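Side-chain contacts in acyl-CoA dehydrogenase FadE3 (Mycobacterium smegmatis, PDB 4IV6), which belongs to the acyl-CoA dehydrogenase family of flavoproteins and forms a four-chain assembly that carries bound dihydroflavine-adenine dinucleotide: residues E45-E49 and I50-G54; T17-D20 and F21-Q25; S327-A330 and M331-L335. All coordinates share one frame; numbering follows the deposited sequence. Where two conformers were deposited one is given.

Contact 1. Residues E45-E49 and I50-G54; sequences ETMKE and IGIFG
Met-47 O takes the N-H of Ile-52 at N to O 3.1 Å and, more weakly, that of Gly-51, while Gly-51 N also bonds to Lys-48 O at 3.0 Å, so the backbone of 50-54 folds back on the last turn of helix 41-50. The bonds differ in quality. The one from Ile-52 is fairly straight, with an N-H...O angle of 160°, whereas Gly-51 N stands well above the carbonyl plane of Lys-48 and is not on a lone pair. Gly-51 has a phi of 103°, and this positive value turns the chain out of the helix. A water carries the turn one residue further, donating a hydrogen bond to Lys-48 O at 2.9 Å and accepting one from Phe-53 N.

The side chains follow this reversal. Ile-52 lays CG1 against Met-47 CB at 3.7 Å, and its CG2 meets the methyl end of Met-47, where the chain bends back at chi3 (57°) to bring CE to 4.0 Å from that branch. Lys-48 runs extended beyond CG, and the Phe-53 ring approaches its base obliquely, with CD1 3.8 Å from Lys-48 CG. Phe-53 CE1 is also near Met-47 CB, at 4.2 Å, so the ring touches two successive helix residues. The ammonium group of Lys-48 is held elsewhere, by Gly-118 O, and its salt bridge to Glu-45 is long. His-92 packs edge-to-face with Phe-53 and bonds to its carbonyl oxygen.

The paired return bonds, from Ile-52 to Met-47 and from Gly-51 to Lys-48, together with the positive phi, define a Schellman motif closing helix 41-50, here with an apolar contact between Met-47 and Ile-52 across the helix end.

Contact 2. Residues T17-D20 and F21-Q25; sequences TVHD and FVEKQ
His-19 carries its ring anti to the backbone N (chi1 -179°), and Glu-23, one turn on, holds CG anti to its carbonyl carbon and beside its backbone N (chi1 -65°); these two torsions set the Glu-23 CG methylene against the imidazole, and a further bend at chi2 turns only the carboxylate. The nearest approach is His-19 NE2 to Glu-23 CG, 3.7 Å, and it is oblique. Ring and carboxylate planes lie only 20° apart, yet the polar ends do not meet, since His-19 NE2 stays 4.5 Å from Glu-23 OE2. Each end has another partner: His-19 ND1 bonds to Glu-77, and Glu-23 OE2 forms salt bridges with Lys-27 and Arg-80. The pair is therefore joined through a carbon contact while ND1 and OE2 have partners elsewhere.

Beneath it, the N-H groups of Phe-21, Val-22, Glu-23 and Lys-24 each bond to the carbonyl four residues back, Glu-23 N to His-19 O at 2.9 Å for example. Glu-23 CG also rests on that same carbonyl, 3.3 Å from His-19 O. Val-22 repeats the pattern one residue earlier, its CG2 branch 3.4 Å from Val-18 O. Lys-24 does so one residue later, with CG 3.2 Å from Asp-20 O. Phe-21 swings its ring away from the preceding turn, and Val-18 O lies near the plane of that ring, at its edge, 4.0 Å from Phe-21 CD2. A wider pi-type turn spans 22-25, overlapping these residues.

In the N-terminal domain, helix 9-26 thus offers two packed sides: Val-18, His-19 and Val-22 meet helix 68-81, while Phe-21 and Gln-25 reach helix 41-50.

Contact 3. Residues S327-A330 and M331-L335; sequences SETA and MQIAL
Thr-329 and Ile-333, one turn apart on helix 316-340, form a local side-by-side contact within the C-terminal domain, and two waters link the polar side chains beside it. The two side chains point the same way, and the closest side-chain approach is methyl to methyl, Thr-329 CG2 to Ile-333 CD1 at 3.6 Å. In Thr-329 the first torsion (-69°) places CG2 anti to the backbone N, leaving OG1 beside that nitrogen, where it bonds to Phe-325 O. In Ile-333 chi1 (-69°) sets CG1 beside the backbone N, and chi2 (174°) continues that direction, carrying CD1 back to the threonine methyl.

Gln-332 spans the polar side. Its chain is extended beyond CG, and each end of the amide meets a different water. One water donates to Glu-328 OE1 at 2.6 Å and to Glu-328 O at 3.0 Å, and accepts from Gln-332 NE2 at 3.3 Å. The other donates to Thr-329 OG1 at 2.7 Å and to Gln-332 OE1 at 2.9 Å. The amide oxygen has a further donor in Lys-294 NZ, so bonds to both its oxygen and its nitrogen limit rotation of the flat group. Regular helical hydrogen bonding runs underneath, including Ala-334 N to Ala-330 O at 2.8 Å.

Ala-330 touches Ala-253 and Ala-257, and Ile-333 touches Ala-257 and Ala-260, all on helix 234-270. Glu-328 OE2 bonds to Asn-369 and forms a salt bridge with Arg-339 of a second subunit, while Met-331 packs on Leu-335 of that subunit. One side of helix 316-340 thus packs in the helical bundle and another reaches the second subunit, with the side chain of Glu-328 about 10 Å from a bound dihydroflavine-adenine dinucleotide, in whose pocket Arg-339 is a listed residue.

Overall arrangement
Along the chain contact 2 comes first, then contact 1, and contact 3 follows far later. Contacts 1 and 2 share the N-terminal helical domain, their centres about 13 Å apart, and they touch directly: Phe-21 of helix 9-26 packs on Thr-46 and Met-47 of helix 41-50, and Val-18 meets Ile-52 just beyond the helix end. Helix 68-81 packs against both. Contact 3 lies on helix 316-340 in the C-terminal domain, its centre about 28 Å from that of contact 1 and 24 Å from that of contact 2. The first two therefore belong to one packed group of helices within a subunit, while the third also reaches a second subunit.

Contact 1. Residues E45-E49 and I50-G54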
ATOM      1  N   GLU B  45      13.793 -36.133 -12.874  1.00 21.12           N
ATOM      2  CA  GLU B  45      14.550 -36.932 -13.827  1.00 23.49           C
ATOM      3  C   GLU B  45      14.368 -36.404 -15.256  1.00 22.77           C
ATOM      4  O   GLU B  45      15.332 -36.289 -15.993  1.00 21.96           O
ATOM      5  CB  GLU B  45      14.146 -38.399 -13.705  1.00 25.71           C
ATOM      6  CG  GLU B  45      15.119 -39.371 -14.322  1.00 28.34           C
ATOM      7  CD  GLU B  45      16.503 -39.364 -13.663  1.00 29.27           C
ATOM      8  OE1 GLU B  45      16.680 -39.065 -12.457  1.00 28.57           O
ATOM      9  OE2 GLU B  45      17.433 -39.679 -14.404  1.00 32.51           O
ATOM     10  N   THR B  46      13.148 -36.040 -15.616  1.00 22.28           N
ATOM     11  CA  THR B  46      12.895 -35.430 -16.908  1.00 23.08           C
ATOM     12  C   THR B  46      13.642 -34.097 -17.002  1.00 22.46           C
ATOM     13  O   THR B  46      14.189 -33.762 -18.041  1.00 22.47           O
ATOM     14  CB  THR B  46      11.385 -35.227 -17.150  1.00 24.02           C
ATOM     15  OG1 THR B  46      10.724 -36.505 -17.116  1.00 24.66           O
ATOM     16  CG2 THR B  46      11.130 -34.542 -18.494  1.00 24.34           C
ATOM     17  N   MET B  47      13.705 -33.350 -15.904  1.00 21.45           N
ATOM     18  CA  MET B  47      14.478 -32.101 -15.898  1.00 21.13           C
ATOM     19  C   MET B  47      15.945 -32.348 -16.154  1.00 21.16           C
ATOM     20  O   MET B  47      16.586 -31.619 -16.921  1.00 21.08           O
ATOM     21  CB  MET B  47      14.288 -31.338 -14.586  1.00 20.26           C
ATOM     22  CG  MET B  47      12.878 -30.789 -14.477  1.00 20.51           C
ATOM     23  SD  MET B  47      12.450 -30.266 -12.811  1.00 20.23           S
ATOM     24  CE  MET B  47      13.736 -29.080 -12.476  1.00 19.86           C
ATOM     25  N   LYS B  48      16.478 -33.402 -15.559  1.00 22.00           N
ATOM     26  CA  LYS B  48      17.853 -33.776 -15.852  1.00 22.49           C
ATOM     27  C   LYS B  48      18.075 -34.035 -17.367  1.00 23.88           C
ATOM     28  O   LYS B  48      19.023 -33.505 -17.952  1.00 23.33           O
ATOM     29  CB  LYS B  48      18.261 -34.991 -15.039  1.00 23.03           C
ATOM     30  CG  LYS B  48      18.293 -34.756 -13.541  1.00 22.40           C
ATOM     31  CD  LYS B  48      18.741 -36.007 -12.819  1.00 23.08           C
ATOM     32  CE  LYS B  48      18.635 -35.789 -11.336  1.00 23.38           C
ATOM     33  NZ  LYS B  48      19.302 -36.853 -10.578  1.00 24.04           N
ATOM     34  N   GLU B  49      17.202 -34.817 -17.991  1.00 25.02           N
ATOM     35  CA  GLU B  49      17.323 -35.142 -19.425  1.00 27.40           C
ATOM     36  C   GLU B  49      17.238 -33.885 -20.314  1.00 26.53           C
ATOM     37  O   GLU B  49      17.958 -33.744 -21.292  1.00 25.88           O
ATOM     38  CB  GLU B  49      16.229 -36.138 -19.827  1.00 30.35           C
ATOM     39  CG  GLU B  49      16.316 -37.482 -19.097  1.00 33.78           C
ATOM     40  CD  GLU B  49      15.028 -38.332 -19.122  1.00 36.69           C
ATOM     41  OE1 GLU B  49      13.965 -37.892 -19.651  1.00 37.50           O
ATOM     42  OE2 GLU B  49      15.091 -39.461 -18.564  1.00 39.97           O
ATOM     43  N   ILE B  50      16.329 -32.991 -19.948  1.00 26.13           N
ATOM     44  CA  ILE B  50      16.141 -31.698 -20.621  0.50 25.88           C
ATOM     45  C   ILE B  50      17.431 -30.867 -20.597  1.00 25.30           C
ATOM     46  O   ILE B  50      17.654 -30.053 -21.467  1.00 24.90           O
ATOM     47  CB  ILE B  50      15.009 -30.891 -19.925  0.50 25.78           C
ATOM     48  CG1 ILE B  50      13.646 -31.466 -20.283  0.50 26.34           C
ATOM     49  CG2 ILE B  50      15.026 -29.412 -20.308  0.50 25.77           C
ATOM     50  CD1 ILE B  50      12.515 -30.769 -19.572  0.50 25.24           C
ATOM     51  N   GLY B  51      18.274 -31.069 -19.581  1.00 23.82           N
ATOM     52  CA  GLY B  51      19.509 -30.268 -19.417  1.00 22.96           C
ATOM     53  C   GLY B  51      19.418 -29.171 -18.339  1.00 21.67           C
ATOM     54  O   GLY B  51      20.302 -28.321 -18.254  1.00 20.43           O
ATOM     55  N   ILE B  52      18.373 -29.190 -17.505  1.00 20.94           N
ATOM     56  CA  ILE B  52      18.130 -28.108 -16.535  1.00 20.46           C
ATOM     57  C   ILE B  52      19.315 -27.893 -15.561  1.00 19.82           C
ATOM     58  O   ILE B  52      19.638 -26.753 -15.144  1.00 19.09           O
ATOM     59  CB  ILE B  52      16.850 -28.389 -15.700  1.00 21.42           C
ATOM     60  CG1 ILE B  52      15.582 -28.455 -16.552  1.00 22.27           C
ATOM     61  CG2 ILE B  52      16.658 -27.353 -14.591  1.00 20.61           C
ATOM     62  CD1 ILE B  52      15.253 -27.182 -17.296  1.00 22.83           C
ATOM     63  N   PHE B  53      19.965 -28.990 -15.177  1.00 19.12           N
ATOM     64  CA  PHE B  53      21.049 -28.916 -14.230  1.00 18.62           C
ATOM     65  C   PHE B  53      22.396 -28.514 -14.845  1.00 19.19           C
ATOM     66  O   PHE B  53      23.380 -28.376 -14.106  1.00 19.89           O
ATOM     67  CB  PHE B  53      21.135 -30.236 -13.443  1.00 19.02           C
ATOM     68  CG  PHE B  53      19.965 -30.443 -12.534  1.00 18.76           C
ATOM     69  CD1 PHE B  53      18.807 -31.017 -12.994  1.00 18.94           C
ATOM     70  CD2 PHE B  53      20.017 -30.026 -11.226  1.00 18.48           C
ATOM     71  CE1 PHE B  53      17.702 -31.179 -12.161  1.00 18.73           C
ATOM     72  CE2 PHE B  53      18.924 -30.176 -10.383  1.00 18.50           C
ATOM     73  CZ  PHE B  53      17.769 -30.752 -10.849  1.00 18.51           C
ATOM     74  N   GLY B  54      22.435 -28.298 -16.166  1.00 19.12           N
ATOM     75  CA  GLY B  54      23.648 -27.914 -16.891  1.00 19.59           C
ATOM     76  C   GLY B  54      23.526 -26.564 -17.572  1.00 20.07           C
ATOM     77  O   GLY B  54      24.358 -26.194 -18.387  1.00 20.98           O
TER
HETATM   78  O   HOH W   1      20.606 -31.518 -16.577  1.00 18.39           O

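Contact 2. Residues T17-D20 and F21-Q25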
ATOM      1  N   THR B  17      10.405 -25.974 -24.654  1.00 24.28           N
ATOM      2  CA  THR B  17      10.456 -27.330 -24.138  1.00 24.03           C
ATOM      3  C   THR B  17      10.061 -27.374 -22.676  1.00 22.02           C
ATOM      4  O   THR B  17       9.314 -28.255 -22.259  1.00 22.29           O
ATOM      5  CB  THR B  17      11.867 -27.894 -24.319  1.00 24.64           C
ATOM      6  OG1 THR B  17      12.097 -28.014 -25.723  1.00 26.04           O
ATOM      7  CG2 THR B  17      12.014 -29.272 -23.665  1.00 25.06           C
ATOM      8  N   VAL B  18      10.554 -26.418 -21.890  1.00 20.52           N
ATOM      9  CA  VAL B  18      10.261 -26.375 -20.472  1.00 19.08           C
ATOM     10  C   VAL B  18       8.774 -25.998 -20.240  1.00 19.22           C
ATOM     11  O   VAL B  18       8.106 -26.615 -19.427  1.00 18.62           O
ATOM     12  CB  VAL B  18      11.265 -25.465 -19.728  1.00 18.60           C
ATOM     13  CG1 VAL B  18      10.939 -25.372 -18.259  1.00 17.72           C
ATOM     14  CG2 VAL B  18      12.683 -26.015 -19.886  1.00 18.92           C
ATOM     15  N   HIS B  19       8.248 -25.051 -21.017  1.00 20.22           N
ATOM     16  CA  HIS B  19       6.820 -24.710 -20.996  1.00 20.85           C
ATOM     17  C   HIS B  19       5.921 -25.917 -21.282  1.00 21.62           C
ATOM     18  O   HIS B  19       4.923 -26.142 -20.594  1.00 21.29           O
ATOM     19  CB  HIS B  19       6.554 -23.632 -22.034  1.00 22.11           C
ATOM     20  CG  HIS B  19       5.138 -23.188 -22.090  1.00 23.85           C
ATOM     21  ND1 HIS B  19       4.662 -22.140 -21.330  1.00 24.15           N
ATOM     22  CD2 HIS B  19       4.094 -23.616 -22.840  1.00 25.96           C
ATOM     23  CE1 HIS B  19       3.381 -21.955 -21.593  1.00 26.23           C
ATOM     24  NE2 HIS B  19       3.011 -22.838 -22.505  1.00 27.38           N
ATOM     25  N   ASP B  20       6.282 -26.682 -22.316  1.00 22.69           N
ATOM     26  CA  ASP B  20       5.542 -27.886 -22.688  0.50 24.09           C
ATOM     27  C   ASP B  20       5.591 -28.940 -21.597  1.00 23.38           C
ATOM     28  O   ASP B  20       4.589 -29.570 -21.293  1.00 24.55           O
ATOM     29  CB  ASP B  20       6.092 -28.465 -23.988  0.50 25.83           C
ATOM     30  CG  ASP B  20       5.674 -27.663 -25.174  0.50 27.61           C
ATOM     31  OD1 ASP B  20       4.910 -26.696 -24.951  0.50 27.91           O
ATOM     32  OD2 ASP B  20       6.074 -27.996 -26.313  0.50 29.48           O
ATOM     33  N   PHE B  21       6.765 -29.126 -21.009  1.00 22.39           N
ATOM     34  CA  PHE B  21       6.964 -30.042 -19.885  1.00 22.13           C
ATOM     35  C   PHE B  21       6.061 -29.632 -18.730  1.00 21.51           C
ATOM     36  O   PHE B  21       5.424 -30.476 -18.100  1.00 21.48           O
ATOM     37  CB  PHE B  21       8.438 -30.006 -19.462  1.00 21.36           C
ATOM     38  CG  PHE B  21       8.728 -30.517 -18.070  1.00 20.66           C
ATOM     39  CD1 PHE B  21       8.644 -31.854 -17.777  1.00 21.87           C
ATOM     40  CD2 PHE B  21       9.196 -29.661 -17.094  1.00 19.64           C
ATOM     41  CE1 PHE B  21       8.944 -32.322 -16.495  1.00 21.60           C
ATOM     42  CE2 PHE B  21       9.508 -30.121 -15.819  1.00 19.47           C
ATOM     43  CZ  PHE B  21       9.396 -31.449 -15.528  1.00 20.05           C
ATOM     44  N   VAL B  22       5.963 -28.325 -18.502  1.00 20.93           N
ATOM     45  CA  VAL B  22       5.120 -27.816 -17.424  1.00 20.57           C
ATOM     46  C   VAL B  22       3.636 -28.089 -17.726  1.00 21.76           C
ATOM     47  O   VAL B  22       2.930 -28.615 -16.875  1.00 21.73           O
ATOM     48  CB  VAL B  22       5.420 -26.345 -17.127  1.00 20.06           C
ATOM     49  CG1 VAL B  22       4.281 -25.676 -16.342  1.00 20.68           C
ATOM     50  CG2 VAL B  22       6.726 -26.241 -16.386  1.00 18.98           C
ATOM     51  N   GLU B  23       3.193 -27.751 -18.929  1.00 22.65           N
ATOM     52  CA  GLU B  23       1.820 -27.963 -19.321  1.00 24.83           C
ATOM     53  C   GLU B  23       1.422 -29.446 -19.359  1.00 25.88           C
ATOM     54  O   GLU B  23       0.386 -29.786 -18.861  1.00 26.30           O
ATOM     55  CB  GLU B  23       1.528 -27.322 -20.681  1.00 26.43           C
ATOM     56  CG  GLU B  23       1.627 -25.803 -20.704  1.00 26.01           C
ATOM     57  CD  GLU B  23       0.565 -25.173 -19.825  1.00 26.71           C
ATOM     58  OE1 GLU B  23      -0.613 -25.420 -20.070  1.00 27.70           O
ATOM     59  OE2 GLU B  23       0.936 -24.492 -18.850  1.00 25.76           O
ATOM     60  N   LYS B  24       2.258 -30.312 -19.921  1.00 26.42           N
ATOM     61  CA  LYS B  24       1.860 -31.716 -20.152  1.00 28.71           C
ATOM     62  C   LYS B  24       2.231 -32.665 -19.013  1.00 27.95           C
ATOM     63  O   LYS B  24       1.507 -33.624 -18.732  1.00 27.83           O
ATOM     64  CB  LYS B  24       2.489 -32.246 -21.432  1.00 30.69           C
ATOM     65  CG  LYS B  24       2.280 -31.383 -22.676  1.00 32.78           C
ATOM     66  CD  LYS B  24       0.831 -31.275 -23.080  1.00 36.10           C
ATOM     67  CE  LYS B  24       0.658 -30.359 -24.305  1.00 38.47           C
ATOM     68  NZ  LYS B  24       1.330 -30.878 -25.528  1.00 39.07           N
ATOM     69  N   GLN B  25       3.351 -32.403 -18.348  1.00 26.44           N
ATOM     70  CA  GLN B  25       3.842 -33.332 -17.324  1.00 26.40           C
ATOM     71  C   GLN B  25       3.674 -32.818 -15.910  1.00 24.87           C
ATOM     72  O   GLN B  25       3.301 -33.573 -15.031  1.00 24.84           O
ATOM     73  CB  GLN B  25       5.289 -33.726 -17.618  1.00 27.29           C
ATOM     74  CG  GLN B  25       5.501 -34.085 -19.090  1.00 30.61           C
ATOM     75  CD  GLN B  25       6.829 -34.746 -19.393  1.00 33.08           C
ATOM     76  OE1 GLN B  25       7.267 -35.627 -18.680  1.00 35.60           O
ATOM     77  NE2 GLN B  25       7.463 -34.335 -20.479  1.00 35.49           N
TER

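Contact 3. Residues S327-A330 and M331-L335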
ATOM      1  N   SER B 327       9.561 -10.560  -5.869  1.00 12.24           N
ATOM      2  CA  SER B 327       9.043 -11.320  -4.729  1.00 12.43           C
ATOM      3  C   SER B 327       7.869 -10.606  -4.029  1.00 12.27           C
ATOM      4  O   SER B 327       6.860 -11.263  -3.679  1.00 12.14           O
ATOM      5  CB  SER B 327      10.158 -11.643  -3.732  1.00 12.88           C
ATOM      6  OG  SER B 327      10.694 -10.498  -3.113  1.00 13.21           O
ATOM      7  N   GLU B 328       7.973  -9.287  -3.852  1.00 12.28           N
ATOM      8  CA  GLU B 328       6.872  -8.515  -3.247  1.00 12.52           C
ATOM      9  C   GLU B 328       5.671  -8.525  -4.202  1.00 12.75           C
ATOM     10  O   GLU B 328       4.520  -8.725  -3.775  1.00 12.31           O
ATOM     11  CB  GLU B 328       7.295  -7.075  -2.951  1.00 12.72           C
ATOM     12  CG  GLU B 328       8.323  -6.946  -1.857  1.00 12.88           C
ATOM     13  CD  GLU B 328       7.825  -7.397  -0.493  1.00 13.33           C
ATOM     14  OE1 GLU B 328       6.630  -7.266  -0.202  1.00 13.70           O
ATOM     15  OE2 GLU B 328       8.625  -7.874   0.322  1.00 12.97           O
ATOM     16  N   THR B 329       5.950  -8.340  -5.507  1.00 12.66           N
ATOM     17  CA  THR B 329       4.910  -8.375  -6.523  1.00 13.02           C
ATOM     18  C   THR B 329       4.199  -9.731  -6.551  1.00 12.77           C
ATOM     19  O   THR B 329       2.972  -9.772  -6.605  1.00 12.49           O
ATOM     20  CB  THR B 329       5.470  -8.054  -7.925  1.00 13.54           C
ATOM     21  OG1 THR B 329       5.855  -6.676  -7.953  1.00 14.00           O
ATOM     22  CG2 THR B 329       4.424  -8.234  -9.007  1.00 14.12           C
ATOM     23  N   ALA B 330       4.947 -10.835  -6.509  1.00 12.51           N
ATOM     24  CA  ALA B 330       4.305 -12.164  -6.541  1.00 12.56           C
ATOM     25  C   ALA B 330       3.369 -12.387  -5.360  1.00 12.55           C
ATOM     26  O   ALA B 330       2.300 -12.963  -5.517  1.00 12.56           O
ATOM     27  CB  ALA B 330       5.336 -13.291  -6.651  1.00 12.64           C
ATOM     28  N   MET B 331       3.767 -11.935  -4.170  1.00 12.68           N
ATOM     29  CA  MET B 331       2.912 -12.032  -2.973  1.00 13.22           C
ATOM     30  C   MET B 331       1.627 -11.227  -3.143  1.00 12.90           C
ATOM     31  O   MET B 331       0.531 -11.716  -2.829  1.00 13.02           O
ATOM     32  CB  MET B 331       3.682 -11.553  -1.742  1.00 13.80           C
ATOM     33  CG  MET B 331       2.941 -11.668  -0.432  1.00 15.06           C
ATOM     34  SD  MET B 331       2.725 -13.381   0.119  1.00 17.51           S
ATOM     35  CE  MET B 331       1.115 -13.886  -0.453  1.00 17.29           C
ATOM     36  N   GLN B 332       1.744 -10.012  -3.675  1.00 12.52           N
ATOM     37  CA  GLN B 332       0.556  -9.167  -3.924  1.00 12.61           C
ATOM     38  C   GLN B 332      -0.393  -9.818  -4.939  1.00 12.03           C
ATOM     39  O   GLN B 332      -1.618  -9.896  -4.720  1.00 11.59           O
ATOM     40  CB  GLN B 332       0.986  -7.803  -4.434  1.00 13.40           C
ATOM     41  CG  GLN B 332       1.733  -6.999  -3.365  1.00 14.34           C
ATOM     42  CD  GLN B 332       2.508  -5.799  -3.907  1.00 15.76           C
ATOM     43  OE1 GLN B 332       2.383  -5.387  -5.069  1.00 16.46           O
ATOM     44  NE2 GLN B 332       3.361  -5.256  -3.059  1.00 16.77           N
ATOM     45  N   ILE B 333       0.184 -10.308  -6.036  1.00 11.54           N
ATOM     46  CA  ILE B 333      -0.597 -10.940  -7.072  1.00 11.83           C
ATOM     47  C   ILE B 333      -1.235 -12.232  -6.560  1.00 12.03           C
ATOM     48  O   ILE B 333      -2.414 -12.523  -6.894  1.00 12.61           O
ATOM     49  CB  ILE B 333       0.234 -11.155  -8.356  1.00 11.99           C
ATOM     50  CG1 ILE B 333       0.540  -9.786  -8.987  1.00 12.16           C
ATOM     51  CG2 ILE B 333      -0.482 -12.057  -9.346  1.00 12.16           C
ATOM     52  CD1 ILE B 333       1.487  -9.869 -10.177  1.00 12.68           C
ATOM     53  N   ALA B 334      -0.499 -13.007  -5.749  1.00 11.93           N
ATOM     54  CA  ALA B 334      -1.046 -14.270  -5.235  1.00 11.90           C
ATOM     55  C   ALA B 334      -2.286 -14.016  -4.379  1.00 12.03           C
ATOM     56  O   ALA B 334      -3.289 -14.667  -4.545  1.00 11.88           O
ATOM     57  CB  ALA B 334      -0.009 -15.057  -4.463  1.00 11.89           C
ATOM     58  N   LEU B 335      -2.229 -13.021  -3.501  1.00 12.17           N
ATOM     59  CA  LEU B 335      -3.382 -12.710  -2.661  1.00 12.63           C
ATOM     60  C   LEU B 335      -4.554 -12.240  -3.500  1.00 12.82           C
ATOM     61  O   LEU B 335      -5.670 -12.699  -3.273  1.00 12.72           O
ATOM     62  CB  LEU B 335      -3.044 -11.682  -1.589  1.00 12.89           C
ATOM     63  CG  LEU B 335      -4.214 -11.101  -0.782  1.00 13.61           C
ATOM     64  CD1 LEU B 335      -4.969 -12.189  -0.043  1.00 14.23           C
ATOM     65  CD2 LEU B 335      -3.635 -10.107   0.190  1.00 14.16           C
TER
HETATM   66  O   HOH W   2       4.134  -7.653  -0.977  1.00 27.20           O
HETATM   67  O   HOH W   3       4.672  -4.666  -6.645  1.00 20.72           O